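Local atomic coordinates of ulvan Lyase-PL25 (PDB entry 5UAM), a protein that acts as a polysaccharide lyase, breaking down ulvan, the sulfated cell-wall polysaccharide of green seaweeds. Residues 52-57 with 145-150; 373-378 with 397-402; 406-411 with 440-445. All blocks are in the same frame, centred on the assembly; numbering follows the deposited sequence.

Interaction 1 (52-57 with 145-150)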
loop_
_atom_site.group_PDB
_atom_site.type_symbol
_atom_site.label_atom_id
_atom_site.label_comp_id
_atom_site.label_asym_id
_atom_site.label_seq_id
_atom_site.Cartn_x
_atom_site.Cartn_y
_atom_site.Cartn_z
ATOM N N ILE A 52 2.709 20.803 -7.531
ATOM C CA ILE A 52 3.924 20.044 -7.273
ATOM C C ILE A 52 3.508 18.616 -6.961
ATOM O O ILE A 52 2.609 18.392 -6.144
ATOM C CB ILE A 52 4.703 20.608 -6.071
ATOM C CG1 ILE A 52 4.913 22.126 -6.187
ATOM C CG2 ILE A 52 6.000 19.830 -5.880
ATOM C CD1 ILE A 52 5.788 22.553 -7.301
ATOM N N THR A 53 4.170 17.650 -7.587
ATOM C CA THR A 53 3.990 16.245 -7.232
ATOM C C THR A 53 5.200 15.781 -6.433
ATOM O O THR A 53 6.330 15.829 -6.927
ATOM C CB THR A 53 3.751 15.347 -8.447
ATOM O OG1 THR A 53 2.592 15.795 -9.147
ATOM C CG2 THR A 53 3.498 13.898 -8.025
ATOM N N TYR A 54 4.955 15.365 -5.195
ATOM C CA TYR A 54 5.963 14.813 -4.314
ATOM C C TYR A 54 5.930 13.303 -4.426
ATOM O O TYR A 54 4.857 12.710 -4.448
ATOM C CB TYR A 54 5.674 15.219 -2.868
ATOM C CG TYR A 54 5.607 16.718 -2.690
ATOM C CD1 TYR A 54 4.400 17.394 -2.834
ATOM C CD2 TYR A 54 6.747 17.464 -2.413
ATOM C CE1 TYR A 54 4.325 18.780 -2.678
ATOM C CE2 TYR A 54 6.688 18.847 -2.267
ATOM C CZ TYR A 54 5.475 19.496 -2.406
ATOM O OH TYR A 54 5.390 20.856 -2.281
ATOM N N VAL A 55 7.102 12.681 -4.483
ATOM C CA VAL A 55 7.209 11.242 -4.695
ATOM C C VAL A 55 8.231 10.664 -3.726
ATOM O O VAL A 55 9.255 11.298 -3.439
ATOM C CB VAL A 55 7.588 10.921 -6.151
ATOM C CG1 VAL A 55 6.502 11.468 -7.108
ATOM C CG2 VAL A 55 8.958 11.486 -6.521
ATOM N N SER A 56 7.944 9.469 -3.208
ATOM C CA SER A 56 8.864 8.791 -2.302
ATOM C C SER A 56 8.970 7.310 -2.640
ATOM O O SER A 56 8.024 6.681 -3.127
ATOM C CB SER A 56 8.471 8.978 -0.837
ATOM O OG SER A 56 7.305 8.245 -0.500
ATOM N N TYR A 57 10.146 6.752 -2.363
ATOM C CA TYR A 57 10.445 5.363 -2.701
ATOM C C TYR A 57 11.621 4.911 -1.834
ATOM O O TYR A 57 12.285 5.712 -1.175
ATOM C CB TYR A 57 10.775 5.202 -4.210
ATOM C CG TYR A 57 12.029 5.951 -4.574
ATOM C CD1 TYR A 57 12.009 7.328 -4.793
ATOM C CD2 TYR A 57 13.259 5.300 -4.629
ATOM C CE1 TYR A 57 13.179 8.025 -5.041
ATOM C CE2 TYR A 57 14.443 5.994 -4.892
ATOM C CZ TYR A 57 14.387 7.360 -5.091
ATOM O OH TYR A 57 15.551 8.053 -5.358
ATOM N N ARG A 145 11.305 22.307 7.227
ATOM C CA ARG A 145 10.571 23.488 6.809
ATOM C C ARG A 145 9.385 23.057 5.962
ATOM O O ARG A 145 9.436 22.019 5.295
ATOM C CB ARG A 145 11.463 24.429 5.976
ATOM C CG ARG A 145 12.641 24.982 6.758
ATOM C CD ARG A 145 13.524 25.867 5.874
ATOM N NE ARG A 145 12.808 27.009 5.326
ATOM N N PRO A 146 8.313 23.851 5.937
ATOM C CA PRO A 146 7.167 23.498 5.089
ATOM C C PRO A 146 7.557 23.506 3.618
ATOM O O PRO A 146 8.313 24.368 3.168
ATOM C CB PRO A 146 6.145 24.599 5.405
ATOM C CG PRO A 146 6.522 25.085 6.749
ATOM C CD PRO A 146 8.022 25.020 6.776
ATOM N N TYR A 147 7.050 22.507 2.890
ATOM C CA TYR A 147 7.173 22.407 1.434
ATOM C C TYR A 147 8.608 22.298 0.946
ATOM O O TYR A 147 8.886 22.577 -0.219
ATOM C CB TYR A 147 6.411 23.538 0.728
ATOM C CG TYR A 147 4.957 23.467 1.080
ATOM C CD1 TYR A 147 4.202 22.394 0.654
ATOM C CD2 TYR A 147 4.358 24.425 1.886
ATOM C CE1 TYR A 147 2.888 22.260 0.998
ATOM C CE2 TYR A 147 3.013 24.305 2.248
ATOM C CZ TYR A 147 2.295 23.207 1.795
ATOM O OH TYR A 147 0.970 23.034 2.108
ATOM N N ASP A 148 9.527 21.885 1.813
ATOM C CA ASP A 148 10.949 21.824 1.491
ATOM C C ASP A 148 11.392 20.392 1.751
ATOM O O ASP A 148 11.437 19.953 2.903
ATOM C CB ASP A 148 11.725 22.805 2.375
ATOM C CG ASP A 148 13.213 22.830 2.084
ATOM O OD1 ASP A 148 13.724 21.882 1.469
ATOM O OD2 ASP A 148 13.901 23.799 2.500
ATOM N N ILE A 149 11.702 19.654 0.682
ATOM C CA ILE A 149 12.037 18.241 0.802
ATOM C C ILE A 149 13.517 17.980 1.020
ATOM O O ILE A 149 13.933 16.817 1.002
ATOM C CB ILE A 149 11.560 17.437 -0.416
ATOM C CG1 ILE A 149 12.210 17.931 -1.699
ATOM C CG2 ILE A 149 10.035 17.460 -0.472
ATOM C CD1 ILE A 149 12.098 16.880 -2.821
ATOM N N SER A 150 14.320 19.031 1.223
ATOM C CA SER A 150 15.773 18.860 1.252
ATOM C C SER A 150 16.343 18.558 2.634
ATOM O O SER A 150 17.488 18.091 2.719
ATOM C CB SER A 150 16.475 20.088 0.660
ATOM O OG SER A 150 16.339 21.231 1.491
HETATM O O HOH W 1 7.772 22.102 -2.531
#
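At a seam between two four-stranded sheets of the beta-propeller, Tyr54 reaches from strand 52-58 of one sheet to Tyr147 and Ile149 in the loop joining strands 139-143 and 152-154 of the next. The backbones stay well apart, and the tyrosine side chain spans the gap. Its CG lies anti to its own carbonyl carbon (chi1 -57°), which directs the ring toward the loop. There its rim meets one methyl: Ile149 CG2 sits at the edge, close to the ring plane, 3.8 Å from Tyr54 CD2. At the far end the phenol oxygen comes up to the edge of the other aromatic ring, Tyr54 OH lying 3.5 Å from Tyr147 CD1, and the two side chains cross at about a right angle. No direct hydrogen bond links the segments. A water joins them instead, 2.7 Å from Tyr54 OH and donating to Tyr147 O at 2.6 Å, so the phenol and a loop carbonyl are tied through one molecule. Within its own strand, Ile52 CG2 covers part of one face of the Tyr54 ring. The loop is shaped by a type II turn from Arg145 to Asp148 and then an Asx turn, in which Asp148 OD1 accepts from Ser150 N (2.9 Å). Met104 and Ile106 of strand 103-106 also touch Tyr54, adding apolar contacts to a water-bridged seam between neighbouring blades of a beta-propeller.

Interaction 2 (373-378 with 397-402)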
loop_
_atom_site.group_PDB
_atom_site.type_symbol
_atom_site.label_atom_id
_atom_site.label_comp_id
_atom_site.label_asym_id
_atom_site.label_seq_id
_atom_site.Cartn_x
_atom_site.Cartn_y
_atom_site.Cartn_z
ATOM N N ILE A 373 -14.998 1.583 -14.457
ATOM C CA ILE A 373 -13.810 1.341 -13.651
ATOM C C ILE A 373 -12.594 1.263 -14.562
ATOM O O ILE A 373 -12.640 0.606 -15.603
ATOM C CB ILE A 373 -13.977 0.011 -12.899
ATOM C CG1 ILE A 373 -15.247 0.031 -12.038
ATOM C CG2 ILE A 373 -12.749 -0.296 -12.067
ATOM C CD1 ILE A 373 -16.051 -1.232 -12.157
ATOM N N ARG A 374 -11.508 1.929 -14.170
ATOM C CA ARG A 374 -10.250 1.903 -14.914
ATOM C C ARG A 374 -9.145 1.467 -13.972
ATOM O O ARG A 374 -8.959 2.078 -12.917
ATOM C CB ARG A 374 -9.845 3.296 -15.407
ATOM C CG ARG A 374 -10.641 3.919 -16.510
ATOM C CD ARG A 374 -10.145 5.356 -16.687
ATOM N NE ARG A 374 -8.961 5.451 -17.529
ATOM C CZ ARG A 374 -8.030 6.405 -17.440
ATOM N NH1 ARG A 374 -8.097 7.349 -16.511
ATOM N NH2 ARG A 374 -7.019 6.403 -18.279
ATOM N N TYR A 375 -8.404 0.432 -14.349
ATOM C CA TYR A 375 -7.205 0.031 -13.628
ATOM C C TYR A 375 -5.980 0.498 -14.386
ATOM O O TYR A 375 -5.944 0.437 -15.619
ATOM C CB TYR A 375 -7.094 -1.490 -13.536
ATOM C CG TYR A 375 -7.833 -2.117 -12.379
ATOM C CD1 TYR A 375 -9.192 -2.356 -12.453
ATOM C CD2 TYR A 375 -7.171 -2.457 -11.213
ATOM C CE1 TYR A 375 -9.872 -2.916 -11.390
ATOM C CE2 TYR A 375 -7.830 -3.031 -10.147
ATOM C CZ TYR A 375 -9.185 -3.254 -10.232
ATOM O OH TYR A 375 -9.839 -3.825 -9.154
ATOM N N LEU A 376 -4.977 0.932 -13.645
ATOM C CA LEU A 376 -3.622 1.026 -14.172
ATOM C C LEU A 376 -2.892 -0.157 -13.541
ATOM O O LEU A 376 -2.686 -0.199 -12.317
ATOM C CB LEU A 376 -3.000 2.378 -13.841
ATOM C CG LEU A 376 -1.634 2.653 -14.460
ATOM C CD1 LEU A 376 -1.624 2.392 -15.956
ATOM C CD2 LEU A 376 -1.214 4.102 -14.203
ATOM N N THR A 377 -2.596 -1.163 -14.362
ATOM C CA THR A 377 -2.163 -2.457 -13.860
ATOM C C THR A 377 -0.863 -2.880 -14.517
ATOM O O THR A 377 -0.625 -2.610 -15.698
ATOM C CB THR A 377 -3.277 -3.506 -14.028
ATOM O OG1 THR A 377 -2.774 -4.831 -13.791
ATOM C CG2 THR A 377 -3.833 -3.453 -15.380
ATOM N N THR A 378 -0.011 -3.527 -13.736
ATOM C CA THR A 378 1.202 -4.106 -14.288
ATOM C C THR A 378 1.094 -5.623 -14.362
ATOM O O THR A 378 0.539 -6.274 -13.473
ATOM C CB THR A 378 2.473 -3.663 -13.554
ATOM O OG1 THR A 378 3.621 -4.188 -14.234
ATOM C CG2 THR A 378 2.519 -4.162 -12.151
ATOM N N GLU A 397 -17.116 -6.697 -14.787
ATOM C CA GLU A 397 -17.201 -8.063 -15.300
ATOM C C GLU A 397 -16.202 -8.283 -16.427
ATOM O O GLU A 397 -15.607 -9.362 -16.533
ATOM C CB GLU A 397 -18.616 -8.363 -15.789
ATOM C CG GLU A 397 -19.641 -8.429 -14.677
ATOM C CD GLU A 397 -20.961 -9.013 -15.130
ATOM O OE1 GLU A 397 -21.059 -9.436 -16.306
ATOM O OE2 GLU A 397 -21.896 -9.052 -14.302
ATOM N N HIS A 398 -16.002 -7.276 -17.277
ATOM C CA HIS A 398 -15.041 -7.367 -18.373
ATOM C C HIS A 398 -14.253 -6.074 -18.471
ATOM O O HIS A 398 -14.826 -4.984 -18.402
ATOM C CB HIS A 398 -15.728 -7.571 -19.722
ATOM C CG HIS A 398 -16.593 -8.785 -19.787
ATOM N ND1 HIS A 398 -17.927 -8.762 -19.443
ATOM C CD2 HIS A 398 -16.320 -10.060 -20.150
ATOM C CE1 HIS A 398 -18.441 -9.970 -19.610
ATOM N NE2 HIS A 398 -17.484 -10.775 -20.034
ATOM N N PHE A 399 -12.939 -6.206 -18.655
ATOM C CA PHE A 399 -12.053 -5.084 -18.902
ATOM C C PHE A 399 -11.360 -5.274 -20.246
ATOM O O PHE A 399 -11.096 -6.399 -20.672
ATOM C CB PHE A 399 -10.961 -4.985 -17.825
ATOM C CG PHE A 399 -11.469 -4.596 -16.464
ATOM C CD1 PHE A 399 -12.049 -5.541 -15.631
ATOM C CD2 PHE A 399 -11.361 -3.289 -16.018
ATOM C CE1 PHE A 399 -12.521 -5.184 -14.371
ATOM C CE2 PHE A 399 -11.827 -2.926 -14.769
ATOM C CZ PHE A 399 -12.408 -3.874 -13.948
ATOM N N VAL A 400 -11.093 -4.152 -20.910
ATOM C CA VAL A 400 -10.400 -4.109 -22.192
ATOM C C VAL A 400 -9.170 -3.231 -22.026
ATOM O O VAL A 400 -9.249 -2.162 -21.414
ATOM C CB VAL A 400 -11.306 -3.520 -23.288
ATOM C CG1 VAL A 400 -10.519 -3.322 -24.575
ATOM C CG2 VAL A 400 -12.477 -4.447 -23.534
ATOM N N GLU A 401 -8.041 -3.664 -22.588
ATOM C CA GLU A 401 -6.810 -2.896 -22.463
ATOM C C GLU A 401 -6.858 -1.674 -23.379
ATOM O O GLU A 401 -7.271 -1.769 -24.541
ATOM C CB GLU A 401 -5.611 -3.779 -22.813
ATOM C CG GLU A 401 -4.259 -3.154 -22.478
ATOM C CD GLU A 401 -3.097 -4.103 -22.704
ATOM O OE1 GLU A 401 -3.151 -4.884 -23.676
ATOM O OE2 GLU A 401 -2.116 -4.056 -21.924
ATOM N N ASP A 402 -6.456 -0.529 -22.842
ATOM C CA ASP A 402 -6.320 0.711 -23.600
ATOM C C ASP A 402 -4.834 1.071 -23.672
ATOM O O ASP A 402 -4.044 0.225 -24.100
ATOM C CB ASP A 402 -7.244 1.778 -23.014
ATOM C CG ASP A 402 -7.363 2.998 -23.915
ATOM O OD1 ASP A 402 -7.001 2.895 -25.107
ATOM O OD2 ASP A 402 -7.811 4.060 -23.433
#
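Phe399 brings the outer end of its ring up to Tyr375 and Ile373, two strands away in the same sheet. The two aromatic rings form an offset edge-to-face pair: the edge of Tyr375 is turned to the face of Phe399, with centroids 5.4 Å apart and planes at 78°. The touching atoms are neighbours on each ring, Tyr375 CD1 lying 3.6 Å from Phe399 CE2 and Tyr375 CE1 3.7 Å from Phe399 CZ, so a whole C-C side of the tyrosine meets the outer end of the phenylalanine. That same end is met in the ring plane by a methyl, Ile373 CG2, 3.9 Å from Phe399 CE2. The methyl gets there because CG2 stands opposite the isoleucine's backbone N while CG1 takes the place beside it (chi1 -57°). Ile373 O also lies 3.7 Å from Phe399 CE2.

Strands 373-381 and 400-408 are second and fourth in their four-stranded blade, and strand 384-392 runs between them. Phe399 also touches Ser392 on that middle strand. His339 on strand 336-342 of the preceding sheet, and Val353 in the loop after that sheet, lie against both aromatic rings, and Tyr375 OH is hydrogen-bonded to His339 ND1. The offset geometry probably brings the weakly positive C-H rim of Tyr375 toward the pi electrons of Phe399, though off the ring centre. With no hydrogen bond between the segments, cohesion probably rests mainly on dispersion, with some ring electrostatics, while the buried phenol finds its polar partner in the adjacent blade.

Interaction 3 (406-411 with 440-445); sequences LRKDNA and KMYLVG
Leu406 and Lys408 both approach the ring of Tyr442, one over its face and the other at its hydroxyl end. Leu406 CD2 makes a CH-pi contact, 4.0 Å from the centroid of the Tyr442 ring and 19° off its normal, displaced toward the CG side, where Tyr442 CG is 3.8 Å away. More loosely, the same methyl lies 4.5 Å from Val444 CG1. The lysine comes from the opposite direction to the tyrosine, and its chain, bent at chi2 (-74°), carries Lys408 CE to 3.5 Å from Tyr442 OH. Its ammonium group does not bond the phenol directly. A water lying in the plane of the ring accepts from Lys408 NZ at 3.1 Å and donates to Tyr442 OH at 2.8 Å.

Glu432 OE1, on the adjacent strand 428-433, is hydrogen-bonded to the same phenol oxygen and thus helps fix where the ring ends. With a leucine in place of Tyr442, the bridging water and Glu432 would probably each be left without their phenol partner, and Leu406 would lose the flat face it rests on. The axes of 406-408 and 440-444 run at 153°, nearly antiparallel, and 10.4 Å apart, too far for backbone pairing. Strand 400-408 is the outermost of its blade, paired with 384-392, whose Leu387 touches Val444, whereas 439-444 lies inside the next blade, between 428-433 and the N-terminal strand 30-33.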
loop_
_atom_site.group_PDB
_atom_site.type_symbol
_atom_site.label_atom_id
_atom_site.label_comp_id
_atom_site.label_asym_id
_atom_site.label_seq_id
_atom_site.Cartn_x
_atom_site.Cartn_y
_atom_site.Cartn_z
ATOM N N LEU A 406 3.906 2.466 -19.842
ATOM C CA LEU A 406 5.320 2.142 -19.704
ATOM C C LEU A 406 5.507 0.665 -20.003
ATOM O O LEU A 406 4.696 -0.161 -19.578
ATOM C CB LEU A 406 5.828 2.459 -18.280
ATOM C CG LEU A 406 7.332 2.613 -18.134
ATOM C CD1 LEU A 406 7.822 3.850 -18.831
ATOM C CD2 LEU A 406 7.705 2.657 -16.662
ATOM N N ARG A 407 6.550 0.339 -20.768
ATOM C CA ARG A 407 6.838 -1.051 -21.073
ATOM C C ARG A 407 8.345 -1.194 -21.147
ATOM O O ARG A 407 8.998 -0.389 -21.812
ATOM C CB ARG A 407 6.196 -1.450 -22.405
ATOM C CG ARG A 407 6.286 -2.931 -22.679
ATOM C CD ARG A 407 5.522 -3.346 -23.937
ATOM N NE ARG A 407 5.682 -4.783 -24.154
ATOM C CZ ARG A 407 4.694 -5.654 -24.317
ATOM N NH1 ARG A 407 4.997 -6.933 -24.487
ATOM N NH2 ARG A 407 3.419 -5.266 -24.340
ATOM N N LYS A 408 8.893 -2.171 -20.427
ATOM C CA LYS A 408 10.345 -2.365 -20.419
ATOM C C LYS A 408 10.692 -3.836 -20.595
ATOM O O LYS A 408 10.221 -4.693 -19.850
ATOM C CB LYS A 408 10.965 -1.825 -19.130
ATOM C CG LYS A 408 10.718 -0.340 -18.897
ATOM C CD LYS A 408 11.567 0.496 -19.817
ATOM C CE LYS A 408 11.310 1.962 -19.598
ATOM N NZ LYS A 408 12.112 2.789 -20.542
ATOM N N ASP A 409 11.563 -4.119 -21.546
ATOM C CA ASP A 409 12.048 -5.474 -21.732
ATOM C C ASP A 409 12.901 -5.898 -20.540
ATOM O O ASP A 409 13.611 -5.087 -19.928
ATOM C CB ASP A 409 12.916 -5.563 -22.993
ATOM C CG ASP A 409 12.250 -4.965 -24.214
ATOM O OD1 ASP A 409 11.153 -5.416 -24.601
ATOM O OD2 ASP A 409 12.836 -4.055 -24.827
ATOM N N ASN A 410 12.881 -7.203 -20.259
ATOM C CA ASN A 410 13.825 -7.807 -19.327
ATOM C C ASN A 410 13.721 -7.189 -17.942
ATOM O O ASN A 410 14.732 -6.925 -17.290
ATOM C CB ASN A 410 15.254 -7.731 -19.870
ATOM C CG ASN A 410 15.349 -8.240 -21.283
ATOM O OD1 ASN A 410 15.845 -7.545 -22.193
ATOM N ND2 ASN A 410 14.908 -9.470 -21.489
ATOM N N ALA A 411 12.491 -7.002 -17.475
ATOM C CA ALA A 411 12.262 -6.316 -16.216
ATOM C C ALA A 411 10.906 -6.739 -15.676
ATOM O O ALA A 411 10.121 -7.401 -16.353
ATOM C CB ALA A 411 12.265 -4.798 -16.425
ATOM N N LYS A 440 15.625 2.030 -11.631
ATOM C CA LYS A 440 15.120 3.272 -12.196
ATOM C C LYS A 440 13.670 3.497 -11.796
ATOM O O LYS A 440 12.838 2.576 -11.816
ATOM C CB LYS A 440 15.270 3.277 -13.714
ATOM C CG LYS A 440 16.716 3.316 -14.137
ATOM C CD LYS A 440 16.831 3.313 -15.661
ATOM C CE LYS A 440 18.273 3.368 -16.131
ATOM N NZ LYS A 440 18.978 2.085 -15.887
ATOM N N MET A 441 13.394 4.730 -11.386
ATOM C CA MET A 441 12.115 5.146 -10.824
ATOM C C MET A 441 11.429 6.094 -11.795
ATOM O O MET A 441 12.055 7.046 -12.296
ATOM C CB MET A 441 12.359 5.867 -9.509
ATOM C CG MET A 441 13.146 5.088 -8.476
ATOM S SD MET A 441 12.385 3.509 -8.039
ATOM C CE MET A 441 10.754 4.062 -7.513
ATOM N N TYR A 442 10.144 5.865 -12.029
ATOM C CA TYR A 442 9.379 6.604 -13.014
ATOM C C TYR A 442 8.100 7.149 -12.402
ATOM O O TYR A 442 7.424 6.458 -11.643
ATOM C CB TYR A 442 8.981 5.730 -14.194
ATOM C CG TYR A 442 10.129 5.074 -14.951
ATOM C CD1 TYR A 442 10.847 4.026 -14.397
ATOM C CD2 TYR A 442 10.486 5.507 -16.223
ATOM C CE1 TYR A 442 11.886 3.410 -15.106
ATOM C CE2 TYR A 442 11.520 4.893 -16.937
ATOM C CZ TYR A 442 12.226 3.858 -16.361
ATOM O OH TYR A 442 13.255 3.268 -17.065
ATOM N N LEU A 443 7.738 8.359 -12.800
ATOM C CA LEU A 443 6.437 8.948 -12.480
ATOM C C LEU A 443 5.643 8.979 -13.777
ATOM O O LEU A 443 6.078 9.592 -14.760
ATOM C CB LEU A 443 6.632 10.360 -11.926
ATOM C CG LEU A 443 5.388 11.212 -11.668
ATOM C CD1 LEU A 443 4.493 10.523 -10.652
ATOM C CD2 LEU A 443 5.773 12.612 -11.218
ATOM N N VAL A 444 4.493 8.307 -13.807
ATOM C CA VAL A 444 3.735 8.151 -15.040
ATOM C C VAL A 444 2.347 8.751 -14.911
ATOM O O VAL A 444 1.762 8.812 -13.824
ATOM C CB VAL A 444 3.627 6.697 -15.542
ATOM C CG1 VAL A 444 5.006 6.114 -15.768
ATOM C CG2 VAL A 444 2.818 5.836 -14.581
ATOM N N GLY A 445 1.818 9.171 -16.057
ATOM C CA GLY A 445 0.457 9.676 -16.147
ATOM C C GLY A 445 -0.417 8.942 -17.143
ATOM O O GLY A 445 -0.334 7.715 -17.302
HETATM O O HOH W 2 14.634 4.095 -19.349
#

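Interactions 1 and 3 join neighbouring propeller blades, whereas interaction 2 lies within a single blade. Interactions 2 and 3 both draw on 400-408 and the residues leading into it, and reach the same sheet. Interaction 2 is buried, with no hydrogen bond between its segments, and built on ring against ring. The other two each place a tyrosine hydroxyl beside a bridging water, with a backbone carbonyl beyond it in interaction 1, largely buried but for exposed Tyr147, and an ammonium group in the partly buried interaction 3. Interactions 1 and 3 also touch: Tyr57 CB packs 3.5 Å from Met441 CE, and Thr53 and Val55 meet Leu443, away from the tyrosine contacts.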